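Local coordinates for protein amidase, hydantoinase/carbamoylase family (Burkholderia ambifaria, PDB 5TP4) that probably hydrolyses N-carbamoyl-L-amino acids, as a two-zinc amidase of the peptidase M20 family, at residues A84-I89 with D126-I131; G209-I214 with G354-R359; R222-R227 with I327-R332; A246-A251 with A319-Q324. One frame throughout, in Å; residues are numbered along the deposited sequence. Where two conformers were deposited one is given.

Contact 1: A84-I89 with D126-I131. With EDO (1,2-ethanediol), chain S.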
# COMPACT_ATOMS: atom_id res chain seq x y z
N ALA B 84 11.42 45.83 31.03
CA ALA B 84 11.73 44.41 30.89
C ALA B 84 10.96 43.74 29.76
O ALA B 84 9.79 44.04 29.50
CB ALA B 84 11.44 43.67 32.20
N ALA B 85 11.63 42.80 29.08
CA ALA B 85 10.97 41.96 28.10
C ALA B 85 9.98 41.02 28.81
O ALA B 85 10.19 40.64 29.96
CB ALA B 85 11.99 41.13 27.34
N PRO B 86 8.90 40.64 28.12
CA PRO B 86 7.86 39.83 28.76
C PRO B 86 8.23 38.35 28.85
O PRO B 86 9.02 37.81 28.08
CB PRO B 86 6.65 40.04 27.84
CG PRO B 86 7.27 40.25 26.47
CD PRO B 86 8.54 41.03 26.75
N VAL B 87 7.60 37.71 29.83
CA VAL B 87 7.47 36.26 29.86
C VAL B 87 6.20 35.94 29.09
O VAL B 87 5.13 36.48 29.41
CB VAL B 87 7.40 35.75 31.30
CG1 VAL B 87 7.07 34.23 31.29
CG2 VAL B 87 8.70 36.07 32.01
N LEU B 88 6.32 35.09 28.08
CA LEU B 88 5.24 34.85 27.13
C LEU B 88 4.70 33.45 27.37
O LEU B 88 5.48 32.50 27.46
CB LEU B 88 5.79 35.01 25.70
CG LEU B 88 4.97 35.00 24.42
CD1 LEU B 88 3.84 36.04 24.41
CD2 LEU B 88 5.94 35.24 23.28
N ILE B 89 3.38 33.34 27.49
CA ILE B 89 2.68 32.07 27.59
C ILE B 89 1.91 31.90 26.30
O ILE B 89 1.08 32.75 25.97
CB ILE B 89 1.69 32.07 28.77
CG1 ILE B 89 2.42 32.27 30.11
CG2 ILE B 89 0.82 30.79 28.77
CD1 ILE B 89 1.43 32.37 31.29
N ASP B 126 7.13 41.43 38.17
CA ASP B 126 8.22 42.34 37.81
C ASP B 126 8.30 42.46 36.29
O ASP B 126 8.05 43.53 35.72
CB ASP B 126 9.53 41.82 38.41
CG ASP B 126 10.68 42.75 38.14
OD1 ASP B 126 10.50 43.98 38.33
OD2 ASP B 126 11.76 42.26 37.76
N LYS B 127 8.64 41.37 35.62
CA LYS B 127 8.59 41.37 34.17
C LYS B 127 7.13 41.29 33.73
O LYS B 127 6.31 40.66 34.39
CB LYS B 127 9.34 40.18 33.60
CG LYS B 127 10.76 40.10 34.06
CD LYS B 127 11.52 39.15 33.18
CE LYS B 127 12.98 39.57 33.10
NZ LYS B 127 13.70 39.16 34.31
N PRO B 128 6.79 41.92 32.62
CA PRO B 128 5.43 41.79 32.09
C PRO B 128 5.14 40.37 31.63
O PRO B 128 6.04 39.58 31.32
CB PRO B 128 5.41 42.77 30.91
CG PRO B 128 6.87 42.85 30.49
CD PRO B 128 7.65 42.79 31.77
N LEU B 129 3.84 40.03 31.59
CA LEU B 129 3.35 38.78 31.02
C LEU B 129 2.62 39.07 29.72
O LEU B 129 1.95 40.10 29.59
CB LEU B 129 2.38 38.06 31.98
CG LEU B 129 2.86 37.70 33.38
CD1 LEU B 129 1.86 36.72 34.07
CD2 LEU B 129 4.20 37.07 33.28
N GLU B 130 2.74 38.14 28.77
CA GLU B 130 1.91 38.21 27.57
C GLU B 130 1.40 36.81 27.29
O GLU B 130 2.09 35.83 27.55
CB GLU B 130 2.69 38.76 26.37
CG GLU B 130 2.94 40.28 26.50
CD GLU B 130 3.66 40.88 25.30
OE1 GLU B 130 3.66 40.24 24.24
OE2 GLU B 130 4.20 42.00 25.42
N ILE B 131 0.17 36.74 26.80
CA ILE B 131 -0.39 35.48 26.33
C ILE B 131 -0.50 35.60 24.81
O ILE B 131 -0.89 36.66 24.30
CB ILE B 131 -1.78 35.20 26.94
CG1 ILE B 131 -1.80 35.38 28.44
CG2 ILE B 131 -2.25 33.81 26.56
CD1 ILE B 131 -3.26 35.53 28.87
C1 EDO S . 7.44 40.28 21.69
O1 EDO S . 7.85 41.47 22.37
C2 EDO S . 6.18 39.75 22.35
O2 EDO S . 5.13 40.72 22.16
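Pro-128 pushes its ring into the hollow made by the backbone of Ala-84 to Pro-86. Its CG lies 3.3 Å from Ala-84 O and 3.6 Å from Pro-86 CA, while CD is 3.9 Å from Ala-84 CB. Pro-128 lacks an N-H but still offers its O to Val-87 N, so a proline fits at the edge of the pairing. Lys-127 lays its CB and CD beside Ala-85 O, a buried oxygen that has no polar partner in the model. From Val-87 onward the chains pair as parallel strands: Glu-130 N donates to Val-87 O, and Ile-89 N to Glu-130 O. With helix 105-121 between them in sequence, strands 87-91 and 129-133 form a beta-alpha-beta crossover of the zinc-peptidase-like fold. On one face of the sheet, the stem of Glu-130 fills the gap between Pro-86 and Leu-88. In Leu-88, chi1 -173° sets CG anti to the backbone N and chi2 56° then brings CD1 to 3.5 Å from Glu-130 CB; Pro-86 CG approaches Glu-130 OE2 at 3.7 Å. The acid end stays polar: OE2 forms a salt bridge with Arg-76, and Glu-130 OE1 accepts at 2.6 Å from O2 of an ethanediol, probably from the crystallisation liquor. On the other face, Leu-129 CD2 nestles 4.0 Å from Val-87 CB. Branched Val-87, Ile-89 and Ile-131 join Leu-129 there, in an apolar layer that helices 105-121 and 398-416 cover.

Contact 2: G209-I214 with G354-R359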
# COMPACT_ATOMS: atom_id res chain seq x y z
N GLY B 209 0.16 7.25 35.11
CA GLY B 209 -0.39 8.04 36.20
C GLY B 209 0.44 9.26 36.51
O GLY B 209 0.43 9.73 37.66
N THR B 210 1.14 9.81 35.53
CA THR B 210 1.96 10.99 35.75
C THR B 210 1.14 12.22 35.40
O THR B 210 0.61 12.32 34.29
CB THR B 210 3.21 10.97 34.88
OG1 THR B 210 3.87 9.71 35.02
CG2 THR B 210 4.13 12.07 35.30
N THR B 211 1.04 13.15 36.35
CA THR B 211 0.27 14.37 36.12
C THR B 211 1.02 15.38 35.26
O THR B 211 0.41 16.02 34.39
CB THR B 211 -0.10 15.00 37.46
OG1 THR B 211 -0.89 14.06 38.19
CG2 THR B 211 -0.91 16.29 37.25
N ILE B 212 2.32 15.54 35.47
CA ILE B 212 3.10 16.62 34.85
C ILE B 212 4.20 16.02 33.98
O ILE B 212 5.10 15.34 34.48
CB ILE B 212 3.72 17.55 35.90
CG1 ILE B 212 2.63 18.13 36.83
CG2 ILE B 212 4.55 18.69 35.18
CD1 ILE B 212 1.58 19.02 36.07
N GLY B 213 4.15 16.31 32.68
CA GLY B 213 5.28 16.00 31.82
C GLY B 213 6.22 17.19 31.79
O GLY B 213 5.82 18.28 31.36
N ILE B 214 7.43 17.01 32.28
CA ILE B 214 8.49 18.04 32.25
C ILE B 214 9.14 17.92 30.87
O ILE B 214 9.97 17.04 30.65
CB ILE B 214 9.50 17.85 33.38
CG1 ILE B 214 8.82 17.95 34.74
CG2 ILE B 214 10.61 18.93 33.29
CD1 ILE B 214 9.59 17.23 35.84
N GLY B 354 3.98 18.48 44.91
CA GLY B 354 3.87 17.05 45.12
C GLY B 354 3.18 16.32 43.99
O GLY B 354 2.75 15.19 44.17
N TYR B 355 3.08 16.95 42.81
CA TYR B 355 2.46 16.27 41.67
C TYR B 355 3.41 15.23 41.09
O TYR B 355 4.63 15.44 41.06
CB TYR B 355 2.10 17.27 40.59
CG TYR B 355 1.11 18.32 40.98
CD1 TYR B 355 0.12 18.09 41.95
CD2 TYR B 355 1.13 19.56 40.34
CE1 TYR B 355 -0.81 19.09 42.25
CE2 TYR B 355 0.21 20.56 40.64
CZ TYR B 355 -0.74 20.32 41.60
OH TYR B 355 -1.65 21.32 41.90
N THR B 356 2.86 14.08 40.68
CA THR B 356 3.71 13.11 39.98
C THR B 356 4.21 13.74 38.69
O THR B 356 3.52 14.53 38.05
CB THR B 356 2.94 11.81 39.72
OG1 THR B 356 1.78 12.08 38.93
CG2 THR B 356 2.48 11.25 41.02
N ASN B 357 5.45 13.42 38.34
CA ASN B 357 6.10 14.14 37.25
C ASN B 357 7.15 13.25 36.61
O ASN B 357 7.77 12.41 37.27
CB ASN B 357 6.73 15.46 37.75
CG ASN B 357 7.84 15.24 38.78
OD1 ASN B 357 9.00 15.10 38.41
ND2 ASN B 357 7.47 15.19 40.07
N GLU B 358 7.39 13.46 35.32
CA GLU B 358 8.51 12.79 34.67
C GLU B 358 8.99 13.62 33.50
O GLU B 358 8.22 14.36 32.87
CB GLU B 358 8.16 11.37 34.20
CG GLU B 358 7.17 11.25 33.04
CD GLU B 358 6.74 9.79 32.79
OE1 GLU B 358 7.47 9.06 32.08
OE2 GLU B 358 5.69 9.36 33.33
N ARG B 359 10.28 13.50 33.21
CA ARG B 359 10.84 14.11 32.01
C ARG B 359 10.35 13.36 30.78
O ARG B 359 10.25 12.12 30.78
CB ARG B 359 12.37 14.11 32.07
CG ARG B 359 12.91 15.09 33.08
CD ARG B 359 14.42 14.97 33.23
NE ARG B 359 15.17 15.43 32.06
CZ ARG B 359 15.53 16.69 31.82
NH1 ARG B 359 15.18 17.65 32.66
NH2 ARG B 359 16.23 16.98 30.73
O HOH W 1 -0.04 14.14 40.72
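Thr-356 and the backbone of Gly-209 to Thr-211 are tied by a hydroxyl that works both ways. Thr-356 OG1 donates to Gly-209 O at 3.0 Å, in the carbonyl plane on a lone pair, and accepts from Thr-211 N at 2.9 Å. With chi1 59°, OG1 sits between its own backbone N and carbonyl carbon, the crowded position, repaid by two bonds. Thr-210 OG1 makes a short 2.5 Å bond to Glu-358 OE2, using the anti lone pair; the two side chains cross at about a right angle, and OE2 also accepts from Asn-208. A water bridges Thr-211 OG1 and Thr-356 N. Within its own segment, Asn-357 ND2 bonds to Tyr-355 O almost straight (173°), which fixes the amide. Backbone bonds of a parallel ladder follow: Ile-212 N to Thr-356 O, Glu-358 N to Ile-212 O, Ile-214 N to Glu-358 O. Van der Waals contacts fill in the rest. Thr-210 CG2 rests 3.5 Å from Asn-357 CA, Ile-212 CG1 lies 3.9 Å from Tyr-355 CB, and Ile-214 CD1 lies beside the Asn-357 amide. Gly-209 and Gly-354 each end a helix in a Schellman motif, whose positive phi glycine tolerates easily. Helix 340-353 covers Ile-212 and Ile-214, helix 398-416 packs on Ile-212 and Tyr-355, helix 204-208 packs on Thr-210 and Glu-358, and Gly-213 pairs onward with Phe-381 of strand 377-382.

Contact 3: R222-R227 with I327-R332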
# COMPACT_ATOMS: atom_id res chain seq x y z
N ARG B 222 14.02 12.03 10.86
CA ARG B 222 14.33 11.79 9.46
C ARG B 222 13.14 11.12 8.80
O ARG B 222 12.54 10.20 9.38
CB ARG B 222 15.57 10.90 9.27
CG ARG B 222 16.77 11.41 10.06
CD ARG B 222 17.34 12.66 9.42
NE ARG B 222 18.58 13.08 10.10
CZ ARG B 222 18.64 13.99 11.07
NH1 ARG B 222 17.54 14.60 11.50
NH2 ARG B 222 19.82 14.29 11.63
N TRP B 223 12.81 11.56 7.60
CA TRP B 223 11.83 10.89 6.74
C TRP B 223 12.57 10.32 5.55
O TRP B 223 13.33 11.04 4.89
CB TRP B 223 10.77 11.87 6.26
CG TRP B 223 9.65 12.08 7.21
CD1 TRP B 223 9.53 11.60 8.48
CD2 TRP B 223 8.44 12.79 6.93
NE1 TRP B 223 8.31 11.98 9.02
CE2 TRP B 223 7.63 12.71 8.09
CE3 TRP B 223 7.97 13.51 5.83
CZ2 TRP B 223 6.37 13.31 8.16
CZ3 TRP B 223 6.71 14.10 5.90
CH2 TRP B 223 5.94 14.00 7.06
N LEU B 224 12.35 9.04 5.28
CA LEU B 224 13.03 8.34 4.21
C LEU B 224 11.99 7.76 3.26
O LEU B 224 10.88 7.41 3.66
CB LEU B 224 13.91 7.20 4.77
CG LEU B 224 14.83 7.55 5.96
CD1 LEU B 224 15.65 6.33 6.35
CD2 LEU B 224 15.73 8.66 5.58
N ASP B 225 12.37 7.68 2.00
CA ASP B 225 11.64 6.93 0.99
C ASP B 225 12.48 5.73 0.62
O ASP B 225 13.66 5.89 0.28
CB ASP B 225 11.39 7.76 -0.28
CG ASP B 225 10.50 8.94 -0.04
OD1 ASP B 225 9.56 8.83 0.77
OD2 ASP B 225 10.72 9.97 -0.69
N VAL B 226 11.88 4.55 0.65
CA VAL B 226 12.56 3.32 0.29
C VAL B 226 11.85 2.71 -0.92
O VAL B 226 10.62 2.62 -0.94
CB VAL B 226 12.60 2.32 1.45
CG1 VAL B 226 13.41 1.12 1.05
CG2 VAL B 226 13.18 2.96 2.71
N ARG B 227 12.64 2.26 -1.89
CA ARG B 227 12.09 1.55 -3.03
C ARG B 227 12.88 0.27 -3.25
O ARG B 227 14.11 0.31 -3.37
CB ARG B 227 12.09 2.43 -4.28
CG ARG B 227 11.39 1.79 -5.45
CD ARG B 227 11.10 2.87 -6.48
NE ARG B 227 10.24 2.41 -7.56
CZ ARG B 227 9.90 3.17 -8.60
NH1 ARG B 227 10.37 4.42 -8.67
NH2 ARG B 227 9.11 2.70 -9.55
N ILE B 327 17.39 4.17 -1.04
CA ILE B 327 16.89 4.85 0.15
C ILE B 327 17.23 6.32 0.03
O ILE B 327 18.41 6.68 -0.07
CB ILE B 327 17.48 4.27 1.45
CG1 ILE B 327 17.04 2.80 1.61
CG2 ILE B 327 17.07 5.12 2.64
CD1 ILE B 327 17.74 2.08 2.74
N ASP B 328 16.21 7.16 0.03
CA ASP B 328 16.37 8.60 -0.12
C ASP B 328 15.81 9.29 1.11
O ASP B 328 14.72 8.95 1.58
CB ASP B 328 15.65 9.12 -1.38
CG ASP B 328 16.29 8.62 -2.67
OD1 ASP B 328 17.53 8.67 -2.80
OD2 ASP B 328 15.54 8.18 -3.55
N THR B 329 16.55 10.26 1.63
CA THR B 329 16.07 11.05 2.76
C THR B 329 15.38 12.28 2.19
O THR B 329 16.03 13.13 1.57
CB THR B 329 17.23 11.47 3.66
OG1 THR B 329 17.89 10.29 4.14
CG2 THR B 329 16.71 12.27 4.88
N CYS B 330 14.07 12.39 2.41
CA CYS B 330 13.30 13.48 1.84
C CYS B 330 12.94 14.59 2.82
O CYS B 330 12.47 15.64 2.38
CB CYS B 330 12.02 12.96 1.21
SG CYS B 330 10.95 12.23 2.43
N TRP B 331 13.15 14.40 4.12
CA TRP B 331 12.96 15.46 5.10
C TRP B 331 13.86 15.20 6.30
O TRP B 331 13.95 14.07 6.77
CB TRP B 331 11.51 15.52 5.58
CG TRP B 331 11.23 16.75 6.41
CD1 TRP B 331 11.34 18.04 6.02
CD2 TRP B 331 10.81 16.78 7.78
NE1 TRP B 331 11.02 18.89 7.06
CE2 TRP B 331 10.68 18.13 8.15
CE3 TRP B 331 10.52 15.79 8.73
CZ2 TRP B 331 10.28 18.53 9.42
CZ3 TRP B 331 10.12 16.18 9.99
CH2 TRP B 331 10.00 17.54 10.33
N ARG B 332 14.48 16.26 6.82
CA ARG B 332 15.25 16.21 8.06
C ARG B 332 14.81 17.37 8.94
O ARG B 332 14.54 18.46 8.45
CB ARG B 332 16.76 16.33 7.81
CG ARG B 332 17.35 15.35 6.80
CD ARG B 332 18.83 15.69 6.52
NE ARG B 332 19.41 14.71 5.62
CZ ARG B 332 19.30 14.75 4.29
NH1 ARG B 332 18.64 15.74 3.72
NH2 ARG B 332 19.86 13.80 3.54
O HOH W 2 13.65 5.69 -3.10
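Trp-331 turns an edge toward one face of Trp-223, its CE3 lying 4.0 Å above that plane and offset toward the rim. The planes meet at 59° in a tilted edge-to-face pair. Trp-223 NE1 is hydrogen-bonded to Asp-294. Thr-329 CG2 sits 3.5 Å above the centre of the Arg-332 guanidinium, while the stems of the two arginines touch, Arg-222 CD to Arg-332 CG at 3.8 Å. These strands are antiparallel and carry a classic beta bulge: Cys-330 and Trp-331 both face Trp-223, whose O accepts from Cys-330 N at 2.9 Å and only weakly from Trp-331 N. Regular pairing resumes with Leu-224 and Thr-329, then the hydrogen-bonded pair Asp-225 and Asp-328. Leu-224 packs against Thr-329 and Ile-327, and Val-226 against Ile-327; the beta-branched Val-226, Ile-327 and Thr-329 suit an extended strand. Like charges lie close, Arg-222 NE being 4.8 Å from Arg-332 NE. Asp-300 and Asp-304 form salt bridges with Arg-222 and probably offset that repulsion. Arg-282 of the second subunit forms a salt bridge with Asp-225, which would favour the carboxylate, and packs on Trp-223 and Cys-330, so the bulge lies at the dimer contact.

Contact 4: A246-A251 with A319-Q324; sequences AYFASA and AARGVQ
Ala-246, whose backbone N lies near Val-323 CG1, has a carbonyl oxygen gripped twice by Ser-250: Ser-250 OG donates to Ala-246 O at 2.8 Å, and Ser-250 N makes the helical bond at 3.0 Å. The serine hydroxyl thus spends its proton within its own helix. Across the contact the main bulk comes from Arg-321, whose chain is extended from CG to NE and lies over the helix backbone. Its CD is 3.5 Å from Ala-249 CA and 3.6 Å from Ala-249 CB, a closeness that a small methyl side chain permits. The guanidinium turns one face to Phe-248 O, which stands 3.8 Å above its centre, while Arg-321 NH1 comes within 3.4 Å of Phe-248 CB. The Arg-321 N-H groups go to other acceptors: NE is hydrogen-bonded to Gln-252, and NH1 forms a salt bridge with Glu-258 of the second subunit. Beyond Gly-322, whose positive phi (70°) takes the chain out of the helix, Val-323 points its side chain toward helix 246-262, with CG2 3.7 Å from Ala-249 CB. The contact thus joins the start of that helix to the turn between helix 300-321 and strand 324-337. Val-228 of strand 212-229 touches Ala-246, Ser-250 and Val-323, and strand 288-297 adds Val-289 against Ala-246 and Ser-250.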
# COMPACT_ATOMS: atom_id res chain seq x y z
N ALA B 246 10.36 -8.61 -4.30
CA ALA B 246 10.60 -7.35 -3.62
C ALA B 246 9.75 -7.20 -2.36
O ALA B 246 10.10 -6.37 -1.51
CB ALA B 246 10.34 -6.17 -4.57
N TYR B 247 8.64 -7.94 -2.24
CA TYR B 247 7.83 -7.75 -1.04
C TYR B 247 8.36 -8.56 0.13
O TYR B 247 8.42 -8.05 1.25
CB TYR B 247 6.36 -8.07 -1.30
CG TYR B 247 5.56 -7.76 -0.05
CD1 TYR B 247 5.26 -6.44 0.31
CD2 TYR B 247 5.16 -8.78 0.80
CE1 TYR B 247 4.55 -6.16 1.47
CE2 TYR B 247 4.44 -8.51 1.97
CZ TYR B 247 4.15 -7.21 2.30
OH TYR B 247 3.44 -6.94 3.44
N PHE B 248 8.79 -9.81 -0.11
CA PHE B 248 9.43 -10.55 0.98
C PHE B 248 10.70 -9.83 1.40
O PHE B 248 11.04 -9.83 2.59
CB PHE B 248 9.78 -11.99 0.59
CG PHE B 248 8.63 -12.98 0.68
CD1 PHE B 248 7.58 -12.81 1.57
CD2 PHE B 248 8.63 -14.11 -0.14
CE1 PHE B 248 6.53 -13.75 1.64
CE2 PHE B 248 7.58 -15.04 -0.09
CZ PHE B 248 6.54 -14.85 0.80
N ALA B 249 11.41 -9.22 0.45
CA ALA B 249 12.61 -8.45 0.79
C ALA B 249 12.25 -7.25 1.66
O ALA B 249 12.92 -6.98 2.67
CB ALA B 249 13.32 -8.00 -0.48
N SER B 250 11.20 -6.53 1.28
CA SER B 250 10.78 -5.37 2.05
C SER B 250 10.36 -5.76 3.44
O SER B 250 10.52 -4.99 4.40
CB SER B 250 9.62 -4.66 1.35
OG SER B 250 10.04 -4.05 0.14
N ALA B 251 9.70 -6.92 3.57
CA ALA B 251 9.29 -7.38 4.88
C ALA B 251 10.50 -7.67 5.76
O ALA B 251 10.51 -7.30 6.94
CB ALA B 251 8.41 -8.63 4.73
N ALA B 319 21.14 -7.93 -1.16
CA ALA B 319 22.14 -8.80 -1.80
C ALA B 319 21.80 -10.26 -1.58
O ALA B 319 22.02 -11.10 -2.47
CB ALA B 319 23.52 -8.48 -1.26
N ALA B 320 21.27 -10.59 -0.41
CA ALA B 320 20.94 -11.98 -0.12
C ALA B 320 19.76 -12.46 -0.95
O ALA B 320 19.66 -13.66 -1.26
CB ALA B 320 20.64 -12.13 1.37
N ARG B 321 18.85 -11.57 -1.31
CA ARG B 321 17.62 -11.93 -2.00
C ARG B 321 17.65 -11.61 -3.49
O ARG B 321 16.66 -11.86 -4.18
CB ARG B 321 16.43 -11.21 -1.34
CG ARG B 321 16.13 -11.71 0.06
CD ARG B 321 15.09 -10.88 0.78
NE ARG B 321 14.75 -11.53 2.03
CZ ARG B 321 13.79 -12.46 2.14
NH1 ARG B 321 13.06 -12.81 1.08
NH2 ARG B 321 13.56 -13.02 3.32
N GLY B 322 18.74 -11.03 -3.99
CA GLY B 322 18.84 -10.68 -5.40
C GLY B 322 17.96 -9.54 -5.85
O GLY B 322 17.56 -9.50 -7.03
N VAL B 323 17.64 -8.58 -4.96
CA VAL B 323 16.82 -7.43 -5.33
C VAL B 323 17.68 -6.19 -5.18
O VAL B 323 18.84 -6.28 -4.75
CB VAL B 323 15.52 -7.31 -4.49
CG1 VAL B 323 14.64 -8.56 -4.70
CG2 VAL B 323 15.80 -7.10 -3.02
N GLN B 324 17.15 -5.03 -5.56
CA GLN B 324 17.85 -3.76 -5.43
C GLN B 324 17.04 -2.87 -4.50
O GLN B 324 15.82 -2.97 -4.43
CB GLN B 324 18.02 -3.05 -6.78
CG GLN B 324 18.73 -3.87 -7.88
CD GLN B 324 17.78 -4.86 -8.59
OE1 GLN B 324 16.67 -4.50 -8.99
NE2 GLN B 324 18.23 -6.11 -8.73

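In the fold
Along the chain contact 1 closes first; contact 2 then opens a long loop that encloses contact 3, which in turn encloses contact 4. Contacts 1, 2 and 3 all reach the same mixed sheet, contact 1 lying about 26 Å from contact 2 and 41 Å from contact 3, between centres. Strand 212-229 serves both contact 2, near its start, and contact 3, further on, with centres about 35 Å apart. Contact 4, about 18 Å from contact 3, joins the helices that follow strand 212-229 and precede strand 324-337. Contact 1 lies across the chain's centre from contacts 3 and 4, both of which touch the second subunit, consistent with a dimerising domain remote from the zinc sites.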